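Local coordinates for SJCHGC06286 protein (Schistosoma japonicum, PDB 3QBR), which belongs to the Bcl-2 family of apoptosis regulators and probably binds BH domains of partner proteins, this chain being a C-terminally truncated form probably lacking the membrane-spanning tail, at residues A[80-85]-A[133-138]. Sequence-based numbering, arbitrary orientation.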
loop_
_atom_site.group_PDB
_atom_site.type_symbol
_atom_site.label_atom_id
_atom_site.label_comp_id
_atom_site.label_asym_id
_atom_site.label_seq_id
_atom_site.Cartn_x
_atom_site.Cartn_y
_atom_site.Cartn_z
ATOM N N HIS A 80 -15.837 -7.596 -2.556
ATOM C CA HIS A 80 -14.867 -7.902 -3.600
ATOM C C HIS A 80 -14.098 -9.152 -3.243
ATOM O O HIS A 80 -13.996 -9.525 -2.075
ATOM C CB HIS A 80 -13.839 -6.785 -3.763
ATOM C CG HIS A 80 -14.422 -5.449 -4.112
ATOM N ND1 HIS A 80 -14.822 -5.129 -5.383
ATOM C CD2 HIS A 80 -14.629 -4.351 -3.348
ATOM C CE1 HIS A 80 -15.273 -3.879 -5.393
ATOM N NE2 HIS A 80 -15.164 -3.389 -4.176
ATOM N N GLU A 81 -13.539 -9.787 -4.260
ATOM C CA GLU A 81 -12.656 -10.914 -4.041
ATOM C C GLU A 81 -11.298 -10.580 -4.630
ATOM O O GLU A 81 -11.141 -9.580 -5.345
ATOM C CB GLU A 81 -13.226 -12.197 -4.658
ATOM C CG GLU A 81 -14.225 -12.939 -3.761
ATOM C CD GLU A 81 -15.519 -12.166 -3.547
ATOM O OE1 GLU A 81 -15.979 -11.495 -4.498
ATOM O OE2 GLU A 81 -16.082 -12.230 -2.429
ATOM N N ILE A 82 -10.316 -11.420 -4.325
ATOM C CA ILE A 82 -8.947 -11.156 -4.740
ATOM C C ILE A 82 -8.640 -11.870 -6.042
ATOM O O ILE A 82 -8.301 -11.230 -7.040
ATOM C CB ILE A 82 -7.928 -11.588 -3.646
ATOM C CG1 ILE A 82 -8.201 -10.845 -2.331
ATOM C CG2 ILE A 82 -6.512 -11.340 -4.097
ATOM C CD1 ILE A 82 -7.034 -10.871 -1.348
ATOM N N GLU A 83 -8.818 -13.192 -6.016
ATOM C CA GLU A 83 -8.300 -14.122 -7.029
ATOM C C GLU A 83 -8.237 -13.631 -8.473
ATOM O O GLU A 83 -7.259 -13.905 -9.184
ATOM C CB GLU A 83 -9.059 -15.440 -6.964
ATOM C CG GLU A 83 -8.892 -16.155 -5.646
ATOM C CD GLU A 83 -8.894 -17.658 -5.813
ATOM O OE1 GLU A 83 -9.813 -18.184 -6.484
ATOM O OE2 GLU A 83 -7.970 -18.311 -5.278
ATOM N N PRO A 84 -9.280 -12.912 -8.909
ATOM C CA PRO A 84 -9.355 -12.348 -10.259
ATOM C C PRO A 84 -8.119 -11.536 -10.599
ATOM O O PRO A 84 -7.387 -11.848 -11.536
ATOM C CB PRO A 84 -10.555 -11.403 -10.175
ATOM C CG PRO A 84 -11.399 -11.943 -9.070
ATOM C CD PRO A 84 -10.478 -12.611 -8.100
ATOM N N VAL A 85 -7.891 -10.498 -9.806
ATOM C CA VAL A 85 -6.879 -9.487 -10.095
ATOM C C VAL A 85 -5.439 -9.989 -9.993
ATOM O O VAL A 85 -4.566 -9.530 -10.729
ATOM C CB VAL A 85 -7.055 -8.274 -9.160
ATOM C CG1 VAL A 85 -6.457 -7.032 -9.791
ATOM C CG2 VAL A 85 -8.533 -8.067 -8.836
ATOM N N VAL A 133 1.607 -7.835 -1.937
ATOM C CA VAL A 133 2.868 -8.304 -1.366
ATOM C C VAL A 133 2.693 -9.690 -0.725
ATOM O O VAL A 133 3.463 -10.618 -0.985
ATOM C CB VAL A 133 3.467 -7.271 -0.356
ATOM C CG1 VAL A 133 4.471 -7.959 0.658
ATOM C CG2 VAL A 133 4.105 -6.092 -1.117
ATOM N N LEU A 134 1.659 -9.830 0.087
ATOM C CA LEU A 134 1.349 -11.121 0.686
ATOM C C LEU A 134 1.030 -12.225 -0.329
ATOM O O LEU A 134 1.289 -13.401 -0.069
ATOM C CB LEU A 134 0.200 -10.965 1.661
ATOM C CG LEU A 134 0.597 -10.131 2.870
ATOM C CD1 LEU A 134 -0.603 -9.916 3.812
ATOM C CD2 LEU A 134 1.778 -10.793 3.579
ATOM N N ARG A 135 0.473 -11.872 -1.483
ATOM C CA ARG A 135 0.194 -12.896 -2.489
ATOM C C ARG A 135 1.439 -13.212 -3.287
ATOM O O ARG A 135 1.656 -14.346 -3.679
ATOM C CB ARG A 135 -0.946 -12.486 -3.423
ATOM C CG ARG A 135 -2.289 -12.424 -2.729
ATOM C CD ARG A 135 -3.440 -12.654 -3.702
ATOM N NE ARG A 135 -3.554 -14.052 -4.120
ATOM C CZ ARG A 135 -4.711 -14.684 -4.306
ATOM N NH1 ARG A 135 -5.857 -14.051 -4.096
ATOM N NH2 ARG A 135 -4.728 -15.955 -4.685
ATOM N N LEU A 136 2.243 -12.194 -3.543
ATOM C CA LEU A 136 3.525 -12.374 -4.209
ATOM C C LEU A 136 4.463 -13.272 -3.403
ATOM O O LEU A 136 5.293 -13.991 -3.954
ATOM C CB LEU A 136 4.185 -11.012 -4.419
ATOM C CG LEU A 136 3.771 -10.249 -5.674
ATOM C CD1 LEU A 136 4.127 -8.772 -5.537
ATOM C CD2 LEU A 136 4.439 -10.865 -6.908
ATOM N N SER A 137 4.332 -13.224 -2.087
ATOM C CA SER A 137 5.293 -13.887 -1.227
ATOM C C SER A 137 4.975 -15.369 -0.996
ATOM O O SER A 137 5.860 -16.139 -0.591
ATOM C CB SER A 137 5.474 -13.108 0.083
ATOM O OG SER A 137 4.341 -13.224 0.903
ATOM N N LYS A 138 3.733 -15.771 -1.274
ATOM C CA LYS A 138 3.398 -17.199 -1.338
ATOM C C LYS A 138 4.410 -17.990 -2.186
ATOM O O LYS A 138 4.753 -19.108 -1.840
ATOM C CB LYS A 138 1.968 -17.442 -1.855
ATOM C CG LYS A 138 0.840 -17.027 -0.899
ATOM C CD LYS A 138 0.912 -17.759 0.451
ATOM C CE LYS A 138 -0.209 -17.322 1.401
ATOM N NZ LYS A 138 -0.124 -17.958 2.759
#
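Arg135 reaches out from helix 119-137 and brings its aliphatic stem up to Ile82, in the turn leading into helix 83-89. The close side of the contact is this pair. The two side chains meet head-on from their two backbones, and Ile82 CG2 faces Arg135 CD, 3.4 Å away in the model. CG2 stands anti to the backbone N of Ile82 (the N-CA-CB-CG1 torsion is -59°), which turns this methyl to the arginine. The guanidinium end lies alongside Ile82, with Ile82 CB in its plane, at the edge. The modelled distance from CG2 to NH1 is too short to be trusted, so the exact separation here is doubtful at 2.6 Å resolution.

The looser side is around Glu83, which is exposed. Its side chain runs roughly perpendicular to that of Arg135, and its CG is 4.0 Å from Arg135 NH1. Glu83 OE2 stays 4.1 Å from Arg135 NH2, too far for a salt bridge, and the carboxylate and guanidinium planes are 35° apart. The attraction is therefore probably a modest, long-range one. No hydrogen bond joins the two segments, and the closest CA atoms, those of Ile82 and Arg135, are 9.6 Å apart. The arginine side chain spans most of that gap. Its stronger polar partner is Asp92, which forms a salt bridge with NE.

This is a surface contact within the helical Bcl-2 fold. It joins the region where the chain enters helix 83-89 to the C-terminal part of helix 119-137. There Leu136 packs on helix 142-159, while Val133 and Leu134 touch helix 35-48.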